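Local coordinates for putative methyl-accepting chemotaxis signal transduction protein (Campylobacter jejuni subsp. jejuni serotype O:2, PDB 4XMR) that probably serves as a transmembrane chemoreceptor whose tandem PAS sensory domain, which binds isoleucine, detects amino acids and passes the signal on to direct chemotaxis, at residues B[39-52]-B[145-159]. Residues are numbered along the deposited sequence; the frame is centred on the assembly and turned at random. Where two conformers were deposited one is given.
Sequences FTRALEKDIANLPY and KAIYKDGKIIGVLGV
Leu157 packs both methyls against one flank of helix 39-48: CD1 lies 3.6 Å from Leu43 CD2, while CD2 rests 3.6 Å from Thr40 O. Ile47 CD1 meets Leu157 CD1 from the next turn, and Val159 extends the apolar row, its CG2 in plane at the edge of the Phe39 ring. These side chains are buried, and the 9.4 Å closest approach of the axes of helix 39-48 and strand 152-159 fits a helix laid directly on the sheet. Thr40 OG1 sits against Val159 CG2 but bonds to Asn36 O of its own helix.

The solvent side is polar. Glu44, CG anti to the backbone N (chi1 162°), lays its CG 3.5 Å from Ile147 CD1 and extends to Lys145, whose NZ bonds OE2 on the syn side at 2.7 Å in a salt bridge. A water donates to the same OE2 and accepts from Tyr148 N, so the carboxylate joins helix and strand twice. Lys149, on the strand, bends at chi2 (65°), bringing NZ to Ala48 O at 2.9 Å and Leu50 O at 2.8 Å, the latter from above the carbonyl plane. Tyr52 meets Lys149 with its ring edge, CD2 to CG 3.4 Å, and only brushes Lys152 beside the type I' turn of the hairpin.

The long helix is thus fastened to the hairpin of the first, probably membrane-distal, PAS-like (Cache) domain by an apolar core with charged groups along its solvent side. The Lys149 ammonium probably offsets the carbonyl dipoles of Ala48 and Leu50, while the salt bridge and water probably hold the Glu44 carboxylate through OE2.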
loop_
_atom_site.group_PDB
_atom_site.type_symbol
_atom_site.label_atom_id
_atom_site.label_comp_id
_atom_site.label_asym_id
_atom_site.label_seq_id
_atom_site.Cartn_x
_atom_site.Cartn_y
_atom_site.Cartn_z
ATOM N N PHE B 39 -2.818 -7.405 8.733
ATOM C CA PHE B 39 -3.634 -6.660 9.684
ATOM C C PHE B 39 -4.552 -7.617 10.445
ATOM O O PHE B 39 -4.683 -7.534 11.665
ATOM C CB PHE B 39 -4.448 -5.625 8.899
ATOM C CG PHE B 39 -5.543 -4.942 9.684
ATOM C CD1 PHE B 39 -5.291 -3.762 10.367
ATOM C CD2 PHE B 39 -6.837 -5.450 9.687
ATOM C CE1 PHE B 39 -6.307 -3.106 11.052
ATOM C CE2 PHE B 39 -7.857 -4.812 10.381
ATOM C CZ PHE B 39 -7.593 -3.634 11.057
ATOM N N THR B 40 -5.209 -8.507 9.713
ATOM C CA THR B 40 -6.172 -9.422 10.310
ATOM C C THR B 40 -5.489 -10.400 11.263
ATOM O O THR B 40 -6.015 -10.690 12.338
ATOM C CB THR B 40 -6.962 -10.159 9.199
ATOM O OG1 THR B 40 -7.597 -9.177 8.372
ATOM C CG2 THR B 40 -8.035 -11.064 9.787
ATOM N N ARG B 41 -4.303 -10.876 10.892
ATOM C CA ARG B 41 -3.521 -11.748 11.771
ATOM C C ARG B 41 -3.108 -11.035 13.055
ATOM O O ARG B 41 -3.134 -11.624 14.138
ATOM C CB ARG B 41 -2.272 -12.265 11.060
ATOM C CG ARG B 41 -2.516 -13.419 10.093
ATOM C CD ARG B 41 -1.192 -14.040 9.658
ATOM N NE ARG B 41 -0.505 -13.165 8.722
ATOM C CZ ARG B 41 -0.633 -13.250 7.405
ATOM N NH1 ARG B 41 -1.403 -14.194 6.872
ATOM N NH2 ARG B 41 0.018 -12.405 6.624
ATOM N N ALA B 42 -2.706 -9.774 12.938
ATOM C CA ALA B 42 -2.311 -9.002 14.111
ATOM C C ALA B 42 -3.499 -8.833 15.060
ATOM O O ALA B 42 -3.361 -8.961 16.286
ATOM C CB ALA B 42 -1.744 -7.650 13.698
ATOM N N LEU B 43 -4.663 -8.534 14.493
ATOM C CA LEU B 43 -5.881 -8.374 15.276
ATOM C C LEU B 43 -6.227 -9.682 16.001
ATOM O O LEU B 43 -6.526 -9.669 17.196
ATOM C CB LEU B 43 -7.019 -7.901 14.372
ATOM C CG LEU B 43 -8.383 -7.699 15.022
ATOM C CD1 LEU B 43 -8.292 -6.905 16.320
ATOM C CD2 LEU B 43 -9.278 -6.968 14.032
ATOM N N GLU B 44 -6.169 -10.810 15.294
ATOM C CA GLU B 44 -6.397 -12.111 15.922
ATOM C C GLU B 44 -5.485 -12.312 17.126
ATOM O O GLU B 44 -5.924 -12.767 18.181
ATOM C CB GLU B 44 -6.148 -13.225 14.901
ATOM C CG GLU B 44 -5.922 -14.628 15.515
ATOM C CD GLU B 44 -5.404 -15.646 14.506
ATOM O OE1 GLU B 44 -4.524 -15.295 13.683
ATOM O OE2 GLU B 44 -5.881 -16.804 14.530
ATOM N N LYS B 45 -4.212 -11.985 16.957
ATOM C CA LYS B 45 -3.229 -12.208 18.014
ATOM C C LYS B 45 -3.538 -11.339 19.236
ATOM O O LYS B 45 -3.440 -11.809 20.374
ATOM C CB LYS B 45 -1.810 -11.957 17.497
ATOM C CG LYS B 45 -0.692 -12.298 18.471
ATOM C CD LYS B 45 0.677 -12.065 17.827
ATOM C CE LYS B 45 1.809 -12.320 18.811
ATOM N NZ LYS B 45 3.142 -12.176 18.160
ATOM N N ASP B 46 -3.931 -10.087 19.014
ATOM C CA ASP B 46 -4.274 -9.235 20.144
ATOM C C ASP B 46 -5.548 -9.706 20.851
ATOM O O ASP B 46 -5.636 -9.637 22.070
ATOM C CB ASP B 46 -4.382 -7.774 19.696
ATOM C CG ASP B 46 -3.075 -7.020 19.861
ATOM O OD1 ASP B 46 -2.300 -7.344 20.794
ATOM O OD2 ASP B 46 -2.829 -6.082 19.075
ATOM N N ILE B 47 -6.525 -10.203 20.108
ATOM C CA ILE B 47 -7.723 -10.727 20.754
ATOM C C ILE B 47 -7.399 -11.977 21.579
ATOM O O ILE B 47 -7.802 -12.092 22.746
ATOM C CB ILE B 47 -8.846 -11.018 19.732
ATOM C CG1 ILE B 47 -9.297 -9.710 19.080
ATOM C CG2 ILE B 47 -10.020 -11.721 20.423
ATOM C CD1 ILE B 47 -10.190 -9.898 17.865
ATOM N N ALA B 48 -6.650 -12.891 20.975
ATOM C CA ALA B 48 -6.297 -14.133 21.641
ATOM C C ALA B 48 -5.336 -13.926 22.818
ATOM O O ALA B 48 -5.185 -14.811 23.655
ATOM C CB ALA B 48 -5.726 -15.117 20.633
ATOM N N ASN B 49 -4.705 -12.757 22.880
ATOM C CA ASN B 49 -3.819 -12.415 23.993
ATOM C C ASN B 49 -4.582 -12.000 25.254
ATOM O O ASN B 49 -4.003 -11.905 26.333
ATOM C CB ASN B 49 -2.864 -11.296 23.575
ATOM C CG ASN B 49 -1.820 -10.994 24.619
ATOM O OD1 ASN B 49 -1.139 -11.894 25.101
ATOM N ND2 ASN B 49 -1.695 -9.725 24.983
ATOM N N LEU B 50 -5.875 -11.735 25.113
ATOM C CA LEU B 50 -6.726 -11.478 26.271
ATOM C C LEU B 50 -6.815 -12.753 27.107
ATOM O O LEU B 50 -6.754 -13.854 26.560
ATOM C CB LEU B 50 -8.123 -11.058 25.832
ATOM C CG LEU B 50 -8.240 -9.659 25.212
ATOM C CD1 LEU B 50 -9.622 -9.490 24.581
ATOM C CD2 LEU B 50 -7.976 -8.563 26.251
ATOM N N PRO B 51 -6.932 -12.614 28.428
ATOM C CA PRO B 51 -7.065 -13.839 29.224
ATOM C C PRO B 51 -8.340 -14.613 28.885
ATOM O O PRO B 51 -9.336 -14.006 28.480
ATOM C CB PRO B 51 -7.089 -13.333 30.670
ATOM C CG PRO B 51 -7.374 -11.881 30.595
ATOM C CD PRO B 51 -6.919 -11.393 29.246
ATOM N N TYR B 52 -8.291 -15.935 29.037
ATOM C CA TYR B 52 -9.407 -16.813 28.677
ATOM C C TYR B 52 -10.722 -16.331 29.310
ATOM O O TYR B 52 -11.765 -16.290 28.648
ATOM C CB TYR B 52 -9.061 -18.264 29.064
ATOM C CG TYR B 52 -10.065 -19.339 28.659
ATOM C CD1 TYR B 52 -11.090 -19.705 29.511
ATOM C CD2 TYR B 52 -9.957 -20.008 27.444
ATOM C CE1 TYR B 52 -12.004 -20.679 29.162
ATOM C CE2 TYR B 52 -10.866 -20.996 27.080
ATOM C CZ TYR B 52 -11.888 -21.327 27.953
ATOM O OH TYR B 52 -12.802 -22.299 27.619
ATOM N N LYS B 145 -10.997 -15.001 10.123
ATOM C CA LYS B 145 -10.103 -15.923 10.789
ATOM C C LYS B 145 -10.748 -16.418 12.061
ATOM O O LYS B 145 -11.237 -15.625 12.865
ATOM C CB LYS B 145 -8.770 -15.245 11.114
ATOM C CG LYS B 145 -7.747 -16.200 11.704
ATOM C CD LYS B 145 -6.353 -15.909 11.192
ATOM C CE LYS B 145 -5.554 -17.194 10.992
ATOM N NZ LYS B 145 -5.540 -18.068 12.202
ATOM N N ALA B 146 -10.749 -17.732 12.251
ATOM C CA ALA B 146 -11.270 -18.304 13.475
ATOM C C ALA B 146 -10.306 -17.975 14.597
ATOM O O ALA B 146 -9.088 -18.122 14.445
ATOM C CB ALA B 146 -11.436 -19.808 13.334
ATOM N N ILE B 147 -10.849 -17.525 15.722
ATOM C CA ILE B 147 -10.037 -17.169 16.874
ATOM C C ILE B 147 -10.139 -18.260 17.913
ATOM O O ILE B 147 -11.240 -18.606 18.346
ATOM C CB ILE B 147 -10.519 -15.862 17.523
ATOM C CG1 ILE B 147 -10.695 -14.780 16.461
ATOM C CG2 ILE B 147 -9.555 -15.416 18.624
ATOM C CD1 ILE B 147 -9.437 -14.497 15.684
ATOM N N TYR B 148 -8.990 -18.786 18.317
ATOM C CA TYR B 148 -8.925 -19.804 19.355
ATOM C C TYR B 148 -8.193 -19.276 20.573
ATOM O O TYR B 148 -7.260 -18.482 20.448
ATOM C CB TYR B 148 -8.201 -21.042 18.838
ATOM C CG TYR B 148 -8.936 -21.714 17.716
ATOM C CD1 TYR B 148 -9.890 -22.695 17.976
ATOM C CD2 TYR B 148 -8.697 -21.358 16.396
ATOM C CE1 TYR B 148 -10.582 -23.301 16.946
ATOM C CE2 TYR B 148 -9.377 -21.961 15.365
ATOM C CZ TYR B 148 -10.313 -22.930 15.645
ATOM O OH TYR B 148 -10.988 -23.513 14.605
ATOM N N LYS B 149 -8.629 -19.723 21.743
ATOM C CA LYS B 149 -7.950 -19.437 22.996
ATOM C C LYS B 149 -7.776 -20.762 23.723
ATOM O O LYS B 149 -8.756 -21.453 23.994
ATOM C CB LYS B 149 -8.783 -18.492 23.859
ATOM C CG LYS B 149 -8.138 -18.130 25.196
ATOM C CD LYS B 149 -6.854 -17.327 25.012
ATOM C CE LYS B 149 -6.255 -16.953 26.361
ATOM N NZ LYS B 149 -5.067 -16.066 26.244
ATOM N N ASP B 150 -6.531 -21.130 24.017
ATOM C CA ASP B 150 -6.226 -22.402 24.660
ATOM C C ASP B 150 -6.879 -23.551 23.899
ATOM O O ASP B 150 -7.389 -24.504 24.493
ATOM C CB ASP B 150 -6.656 -22.390 26.127
ATOM C CG ASP B 150 -5.847 -21.413 26.958
ATOM O OD1 ASP B 150 -5.064 -20.633 26.373
ATOM O OD2 ASP B 150 -5.998 -21.404 28.198
ATOM N N GLY B 151 -6.870 -23.439 22.573
ATOM C CA GLY B 151 -7.398 -24.471 21.704
ATOM C C GLY B 151 -8.904 -24.481 21.512
ATOM O O GLY B 151 -9.430 -25.322 20.775
ATOM N N LYS B 152 -9.598 -23.551 22.162
ATOM C CA LYS B 152 -11.057 -23.502 22.115
ATOM C C LYS B 152 -11.542 -22.358 21.240
ATOM O O LYS B 152 -11.055 -21.234 21.345
ATOM C CB LYS B 152 -11.627 -23.353 23.527
ATOM C CG LYS B 152 -11.085 -24.380 24.516
ATOM C CD LYS B 152 -12.137 -25.402 24.921
ATOM C CE LYS B 152 -11.506 -26.540 25.714
ATOM N NZ LYS B 152 -12.456 -27.204 26.652
ATOM N N ILE B 153 -12.504 -22.644 20.371
ATOM C CA ILE B 153 -13.045 -21.625 19.490
ATOM C C ILE B 153 -13.749 -20.539 20.298
ATOM O O ILE B 153 -14.581 -20.822 21.162
ATOM C CB ILE B 153 -13.999 -22.237 18.423
ATOM C CG1 ILE B 153 -14.446 -21.176 17.423
ATOM C CG2 ILE B 153 -15.205 -22.930 19.068
ATOM C CD1 ILE B 153 -13.317 -20.648 16.569
ATOM N N ILE B 154 -13.366 -19.296 20.042
ATOM C CA ILE B 154 -14.016 -18.147 20.655
ATOM C C ILE B 154 -15.030 -17.548 19.678
ATOM O O ILE B 154 -16.129 -17.132 20.054
ATOM C CB ILE B 154 -12.977 -17.076 21.055
ATOM C CG1 ILE B 154 -12.014 -17.644 22.101
ATOM C CG2 ILE B 154 -13.658 -15.796 21.551
ATOM C CD1 ILE B 154 -12.709 -18.285 23.293
ATOM N N GLY B 155 -14.659 -17.516 18.405
ATOM C CA GLY B 155 -15.538 -16.970 17.402
ATOM C C GLY B 155 -14.753 -16.748 16.142
ATOM O O GLY B 155 -13.610 -17.190 16.033
ATOM N N VAL B 156 -15.377 -16.077 15.187
ATOM C CA VAL B 156 -14.727 -15.782 13.923
ATOM C C VAL B 156 -14.582 -14.271 13.763
ATOM O O VAL B 156 -15.564 -13.527 13.789
ATOM C CB VAL B 156 -15.493 -16.375 12.729
ATOM C CG1 VAL B 156 -14.836 -15.945 11.428
ATOM C CG2 VAL B 156 -15.538 -17.912 12.842
ATOM N N LEU B 157 -13.338 -13.832 13.626
ATOM C CA LEU B 157 -13.018 -12.437 13.349
ATOM C C LEU B 157 -13.263 -12.137 11.880
ATOM O O LEU B 157 -12.878 -12.934 11.011
ATOM C CB LEU B 157 -11.551 -12.199 13.660
ATOM C CG LEU B 157 -10.979 -10.841 13.267
ATOM C CD1 LEU B 157 -11.577 -9.735 14.135
ATOM C CD2 LEU B 157 -9.461 -10.865 13.382
ATOM N N GLY B 158 -13.880 -10.994 11.592
ATOM C CA GLY B 158 -14.033 -10.531 10.229
ATOM C C GLY B 158 -13.615 -9.080 10.084
ATOM O O GLY B 158 -13.841 -8.250 10.984
ATOM N N VAL B 159 -12.983 -8.790 8.951
ATOM C CA VAL B 159 -12.572 -7.441 8.582
ATOM C C VAL B 159 -13.095 -7.151 7.180
ATOM O O VAL B 159 -12.760 -7.885 6.238
ATOM C CB VAL B 159 -11.033 -7.304 8.615
ATOM C CG1 VAL B 159 -10.601 -5.938 8.088
ATOM C CG2 VAL B 159 -10.499 -7.554 10.028
HETATM O O HOH W 1 -6.590 -18.198 16.773
#